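Local coordinates for protein demethylmenaquinone Methyltransferase (Thermus thermophilus, PDB 1J3L) that belongs to the RraA-like family and assembles as a trimer of alpha/beta subunits, although it carries a methyltransferase name, at residues V40-L51 and T70-A78. Residues are numbered along the deposited sequence; the frame is centred on the assembly and turned at random.
Sequences VFEDNALVRKVL and TALLGGNLA
Val40 and Leu72 meet tip to tip, CG2 lying 4.0 Å from CD1, where the parallel strands 31-39 and 58-63 of this RraA-family alpha/beta fold give way to the loops leading into helices 45-51 and 75-83. Helix 45-51 rests on the sheet through Val47 and Val50, the start of helix 75-83 packs beside it, and Val62 of strand 58-63 lies against both Val40 and Leu72. At Glu42 the chain turns back with positive phi, and CA stands 3.3 Å from Thr70 OG1, which is itself hydrogen-bonded to Ser118 OG; the Glu42 carboxylate is taken up by Ser67. Asp43 turns from the contact and forms an Asx turn, OD1 accepting the Ala45 amide, while its backbone borders the CD2 methyl of Leu72. Asn44, at the N-cap position of helix 45-51, makes the one hydrogen bond between the segments: ND2 to Leu72 O, 3.2 Å, with 152° at the hydrogen. The amide nitrogen sits well above the carbonyl plane rather than on a lone pair. A chi1 of 77° places the amide between the Asn44 backbone N and carbonyl carbon and turns it toward the 70-78 segment, where Leu77 CD1 also packs against ND2. Within the first helical turn, Val47 sets CG1 against that same leucine methyl at 3.6 Å and borders Leu72 O, so methyl groups lie close to this peptide oxygen as well as its amide donor. Arg48 folds back through a bend at chi3 (-80°), laying its guanidinium over Leu77, with Asn76 CB near the group's edge. Further along, Leu51 crosses Leu73 at about a right angle, CD1 to CD1 4.0 Å, and also touches Leu60 of strand 58-63. Leu77 thus divides its two methyls: CD1 faces Asn44 and Val47, whereas CD2 sits over the centre of the Arg48 guanidinium, 3.6 Å from CZ.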
ATOM      1  N   VAL A  40       7.150  21.854   5.312  1.00 32.48           N
ATOM      2  CA  VAL A  40       6.613  22.065   6.643  1.00 25.45           C
ATOM      3  C   VAL A  40       6.704  20.753   7.391  1.00 29.13           C
ATOM      4  O   VAL A  40       7.090  19.720   6.836  1.00 23.87           O
ATOM      5  CB  VAL A  40       5.126  22.493   6.628  1.00 25.94           C
ATOM      6  CG1 VAL A  40       4.970  23.802   5.909  1.00 27.72           C
ATOM      7  CG2 VAL A  40       4.261  21.401   5.972  1.00 26.42           C
ATOM      8  N   PHE A  41       6.352  20.798   8.665  1.00 24.55           N
ATOM      9  CA  PHE A  41       6.364  19.597   9.466  1.00 27.48           C
ATOM     10  C   PHE A  41       5.225  19.718  10.448  1.00 30.28           C
ATOM     11  O   PHE A  41       5.242  20.580  11.325  1.00 24.95           O
ATOM     12  CB  PHE A  41       7.683  19.428  10.223  1.00 25.83           C
ATOM     13  CG  PHE A  41       7.801  18.100  10.918  1.00 33.90           C
ATOM     14  CD1 PHE A  41       8.145  16.953  10.200  1.00 23.91           C
ATOM     15  CD2 PHE A  41       7.508  17.978  12.279  1.00 25.81           C
ATOM     16  CE1 PHE A  41       8.197  15.699  10.818  1.00 34.69           C
ATOM     17  CE2 PHE A  41       7.557  16.729  12.908  1.00 37.31           C
ATOM     18  CZ  PHE A  41       7.902  15.584  12.174  1.00 28.85           C
ATOM     19  N   GLU A  42       4.228  18.859  10.294  1.00 28.46           N
ATOM     20  CA  GLU A  42       3.079  18.867  11.177  1.00 30.09           C
ATOM     21  C   GLU A  42       2.499  20.234  11.486  1.00 33.86           C
ATOM     22  O   GLU A  42       2.030  20.469  12.596  1.00 40.95           O
ATOM     23  CB  GLU A  42       3.432  18.113  12.462  1.00 27.44           C
ATOM     24  CG  GLU A  42       3.844  16.690  12.169  1.00 19.63           C
ATOM     25  CD  GLU A  42       4.323  15.941  13.378  1.00 40.87           C
ATOM     26  OE1 GLU A  42       4.355  16.543  14.480  1.00 25.22           O
ATOM     27  OE2 GLU A  42       4.663  14.743  13.212  1.00 33.03           O
ATOM     28  N   ASP A  43       2.517  21.118  10.490  1.00 36.86           N
ATOM     29  CA  ASP A  43       1.962  22.466  10.617  1.00 33.15           C
ATOM     30  C   ASP A  43       1.537  22.847   9.201  1.00 23.44           C
ATOM     31  O   ASP A  43       2.321  22.698   8.258  1.00 34.03           O
ATOM     32  CB  ASP A  43       3.013  23.465  11.113  1.00 21.57           C
ATOM     33  CG  ASP A  43       2.422  24.834  11.400  1.00 30.08           C
ATOM     34  OD1 ASP A  43       1.654  25.346  10.562  1.00 34.76           O
ATOM     35  OD2 ASP A  43       2.737  25.408  12.460  1.00 45.53           O
ATOM     36  N   ASN A  44       0.312  23.332   9.042  1.00 22.15           N
ATOM     37  CA  ASN A  44      -0.175  23.676   7.716  1.00 20.47           C
ATOM     38  C   ASN A  44      -0.725  25.074   7.540  1.00 27.67           C
ATOM     39  O   ASN A  44      -1.461  25.310   6.585  1.00 31.35           O
ATOM     40  CB  ASN A  44      -1.247  22.675   7.281  1.00 23.96           C
ATOM     41  CG  ASN A  44      -2.576  22.932   7.948  1.00 24.93           C
ATOM     42  OD1 ASN A  44      -2.625  23.474   9.052  1.00 22.13           O
ATOM     43  ND2 ASN A  44      -3.665  22.539   7.290  1.00 18.36           N
ATOM     44  N   ALA A  45      -0.398  26.002   8.436  1.00 27.60           N
ATOM     45  CA  ALA A  45      -0.896  27.370   8.263  1.00 31.50           C
ATOM     46  C   ALA A  45      -0.415  27.858   6.888  1.00 24.82           C
ATOM     47  O   ALA A  45      -1.140  28.556   6.171  1.00 23.16           O
ATOM     48  CB  ALA A  45      -0.370  28.285   9.376  1.00 24.43           C
ATOM     49  N   LEU A  46       0.806  27.459   6.528  1.00 20.14           N
ATOM     50  CA  LEU A  46       1.398  27.815   5.242  1.00 25.59           C
ATOM     51  C   LEU A  46       0.642  27.172   4.085  1.00 19.95           C
ATOM     52  O   LEU A  46       0.635  27.704   2.980  1.00 32.97           O
ATOM     53  CB  LEU A  46       2.874  27.392   5.194  1.00 14.01           C
ATOM     54  CG  LEU A  46       3.837  28.420   5.796  1.00 34.13           C
ATOM     55  CD1 LEU A  46       5.247  27.855   5.937  1.00 30.12           C
ATOM     56  CD2 LEU A  46       3.836  29.651   4.909  1.00 35.36           C
ATOM     57  N   VAL A  47       0.008  26.030   4.335  1.00 20.97           N
ATOM     58  CA  VAL A  47      -0.743  25.352   3.282  1.00 19.15           C
ATOM     59  C   VAL A  47      -1.984  26.158   2.947  1.00 27.78           C
ATOM     60  O   VAL A  47      -2.349  26.305   1.779  1.00 37.44           O
ATOM     61  CB  VAL A  47      -1.190  23.932   3.699  1.00 27.93           C
ATOM     62  CG1 VAL A  47      -2.096  23.333   2.616  1.00 26.39           C
ATOM     63  CG2 VAL A  47       0.027  23.045   3.916  1.00 20.35           C
ATOM     64  N   ARG A  48      -2.635  26.676   3.979  1.00 26.21           N
ATOM     65  CA  ARG A  48      -3.832  27.471   3.780  1.00 24.48           C
ATOM     66  C   ARG A  48      -3.504  28.786   3.076  1.00 24.07           C
ATOM     67  O   ARG A  48      -4.180  29.162   2.121  1.00 23.62           O
ATOM     68  CB  ARG A  48      -4.520  27.743   5.121  1.00 20.46           C
ATOM     69  CG  ARG A  48      -5.739  28.645   4.996  1.00 30.65           C
ATOM     70  CD  ARG A  48      -6.500  28.761   6.312  1.00 37.65           C
ATOM     71  NE  ARG A  48      -7.365  27.606   6.566  1.00 40.74           N
ATOM     72  CZ  ARG A  48      -8.443  27.304   5.847  1.00 39.68           C
ATOM     73  NH1 ARG A  48      -8.802  28.067   4.820  1.00 40.23           N
ATOM     74  NH2 ARG A  48      -9.163  26.238   6.158  1.00 40.50           N
ATOM     75  N   LYS A  49      -2.454  29.469   3.533  1.00 22.59           N
ATOM     76  CA  LYS A  49      -2.047  30.744   2.940  1.00 24.50           C
ATOM     77  C   LYS A  49      -1.701  30.612   1.452  1.00 29.67           C
ATOM     78  O   LYS A  49      -2.191  31.375   0.620  1.00 28.91           O
ATOM     79  CB  LYS A  49      -0.844  31.318   3.690  1.00 36.50           C
ATOM     80  CG  LYS A  49      -0.716  32.831   3.552  1.00 43.44           C
ATOM     81  CD  LYS A  49       0.539  33.358   4.222  1.00 38.02           C
ATOM     82  CE  LYS A  49       0.596  34.876   4.163  1.00 46.77           C
ATOM     83  NZ  LYS A  49       0.484  35.369   2.762  1.00 52.36           N
ATOM     84  N   VAL A  50      -0.862  29.636   1.120  1.00 26.38           N
ATOM     85  CA  VAL A  50      -0.460  29.412  -0.262  1.00 29.82           C
ATOM     86  C   VAL A  50      -1.598  28.958  -1.192  1.00 25.42           C
ATOM     87  O   VAL A  50      -1.693  29.434  -2.321  1.00 31.78           O
ATOM     88  CB  VAL A  50       0.711  28.388  -0.338  1.00 38.86           C
ATOM     89  CG1 VAL A  50       1.049  28.067  -1.797  1.00 29.20           C
ATOM     90  CG2 VAL A  50       1.947  28.962   0.371  1.00 40.35           C
ATOM     91  N   LEU A  51      -2.464  28.054  -0.737  1.00 26.51           N
ATOM     92  CA  LEU A  51      -3.553  27.592  -1.598  1.00 28.92           C
ATOM     93  C   LEU A  51      -4.583  28.683  -1.850  1.00 28.36           C
ATOM     94  O   LEU A  51      -5.460  28.534  -2.699  1.00 36.38           O
ATOM     95  CB  LEU A  51      -4.242  26.365  -1.004  1.00 18.73           C
ATOM     96  CG  LEU A  51      -3.547  25.009  -1.163  1.00 22.18           C
ATOM     97  CD1 LEU A  51      -4.356  23.953  -0.454  1.00 32.81           C
ATOM     98  CD2 LEU A  51      -3.415  24.650  -2.626  1.00 32.60           C
ATOM     99  N   THR A  70       0.061  13.987  11.636  1.00 19.43           N
ATOM    100  CA  THR A  70      -1.003  14.975  11.486  1.00 26.16           C
ATOM    101  C   THR A  70      -1.328  15.201  10.016  1.00 24.45           C
ATOM    102  O   THR A  70      -0.519  14.911   9.142  1.00 20.48           O
ATOM    103  CB  THR A  70      -0.626  16.346  12.152  1.00 28.57           C
ATOM    104  OG1 THR A  70       0.418  16.990  11.408  1.00 26.03           O
ATOM    105  CG2 THR A  70      -0.145  16.128  13.589  1.00 16.47           C
ATOM    106  N   ALA A  71      -2.522  15.717   9.755  1.00 23.14           N
ATOM    107  CA  ALA A  71      -2.959  15.975   8.392  1.00 26.08           C
ATOM    108  C   ALA A  71      -2.565  17.378   7.955  1.00 32.66           C
ATOM    109  O   ALA A  71      -2.760  18.347   8.694  1.00 30.94           O
ATOM    110  CB  ALA A  71      -4.472  15.802   8.289  1.00 23.81           C
ATOM    111  N   LEU A  72      -2.005  17.480   6.754  1.00 24.86           N
ATOM    112  CA  LEU A  72      -1.601  18.769   6.218  1.00 26.09           C
ATOM    113  C   LEU A  72      -2.718  19.346   5.370  1.00 25.23           C
ATOM    114  O   LEU A  72      -2.705  20.529   5.023  1.00 24.29           O
ATOM    115  CB  LEU A  72      -0.326  18.626   5.388  1.00 20.74           C
ATOM    116  CG  LEU A  72       0.858  18.154   6.226  1.00 21.75           C
ATOM    117  CD1 LEU A  72       2.100  18.062   5.385  1.00 24.25           C
ATOM    118  CD2 LEU A  72       1.064  19.125   7.370  1.00 25.22           C
ATOM    119  N   LEU A  73      -3.702  18.517   5.046  1.00 22.65           N
ATOM    120  CA  LEU A  73      -4.813  18.993   4.239  1.00 18.69           C
ATOM    121  C   LEU A  73      -6.076  18.198   4.549  1.00 23.04           C
ATOM    122  O   LEU A  73      -6.050  16.970   4.650  1.00 21.69           O
ATOM    123  CB  LEU A  73      -4.435  18.897   2.758  1.00 25.27           C
ATOM    124  CG  LEU A  73      -5.181  19.803   1.785  1.00 38.81           C
ATOM    125  CD1 LEU A  73      -4.328  20.053   0.560  1.00 39.12           C
ATOM    126  CD2 LEU A  73      -6.496  19.166   1.411  1.00 57.53           C
ATOM    127  N   GLY A  74      -7.174  18.921   4.741  1.00 23.64           N
ATOM    128  CA  GLY A  74      -8.440  18.286   5.035  1.00 13.24           C
ATOM    129  C   GLY A  74      -9.465  18.620   3.979  1.00 19.84           C
ATOM    130  O   GLY A  74      -9.126  19.102   2.892  1.00 18.11           O
ATOM    131  N   GLY A  75     -10.729  18.352   4.288  1.00 21.10           N
ATOM    132  CA  GLY A  75     -11.781  18.642   3.342  1.00 18.83           C
ATOM    133  C   GLY A  75     -11.845  20.111   2.966  1.00 26.72           C
ATOM    134  O   GLY A  75     -12.041  20.444   1.801  1.00 30.71           O
ATOM    135  N   ASN A  76     -11.676  20.991   3.948  1.00 34.84           N
ATOM    136  CA  ASN A  76     -11.737  22.430   3.705  1.00 28.67           C
ATOM    137  C   ASN A  76     -10.676  22.932   2.735  1.00 20.71           C
ATOM    138  O   ASN A  76     -10.991  23.635   1.781  1.00 18.92           O
ATOM    139  CB  ASN A  76     -11.620  23.210   5.022  1.00 31.69           C
ATOM    140  CG  ASN A  76     -12.782  22.950   5.969  1.00 41.14           C
ATOM    141  OD1 ASN A  76     -13.936  22.873   5.551  1.00 52.24           O
ATOM    142  ND2 ASN A  76     -12.479  22.832   7.257  1.00 52.54           N
ATOM    143  N   LEU A  77      -9.418  22.591   2.991  1.00 21.62           N
ATOM    144  CA  LEU A  77      -8.346  23.034   2.108  1.00 26.41           C
ATOM    145  C   LEU A  77      -8.475  22.435   0.714  1.00 26.56           C
ATOM    146  O   LEU A  77      -8.170  23.089  -0.279  1.00 29.52           O
ATOM    147  CB  LEU A  77      -6.977  22.701   2.707  1.00 17.66           C
ATOM    148  CG  LEU A  77      -6.600  23.557   3.925  1.00 27.37           C
ATOM    149  CD1 LEU A  77      -5.192  23.210   4.368  1.00 16.77           C
ATOM    150  CD2 LEU A  77      -6.684  25.053   3.577  1.00 18.08           C
ATOM    151  N   ALA A  78      -8.940  21.196   0.630  1.00 21.04           N
ATOM    152  CA  ALA A  78      -9.100  20.573  -0.675  1.00 26.55           C
ATOM    153  C   ALA A  78     -10.070  21.410  -1.510  1.00 20.83           C
ATOM    154  O   ALA A  78      -9.786  21.743  -2.667  1.00 22.20           O
ATOM    155  CB  ALA A  78      -9.626  19.153  -0.523  1.00 30.11           C
TER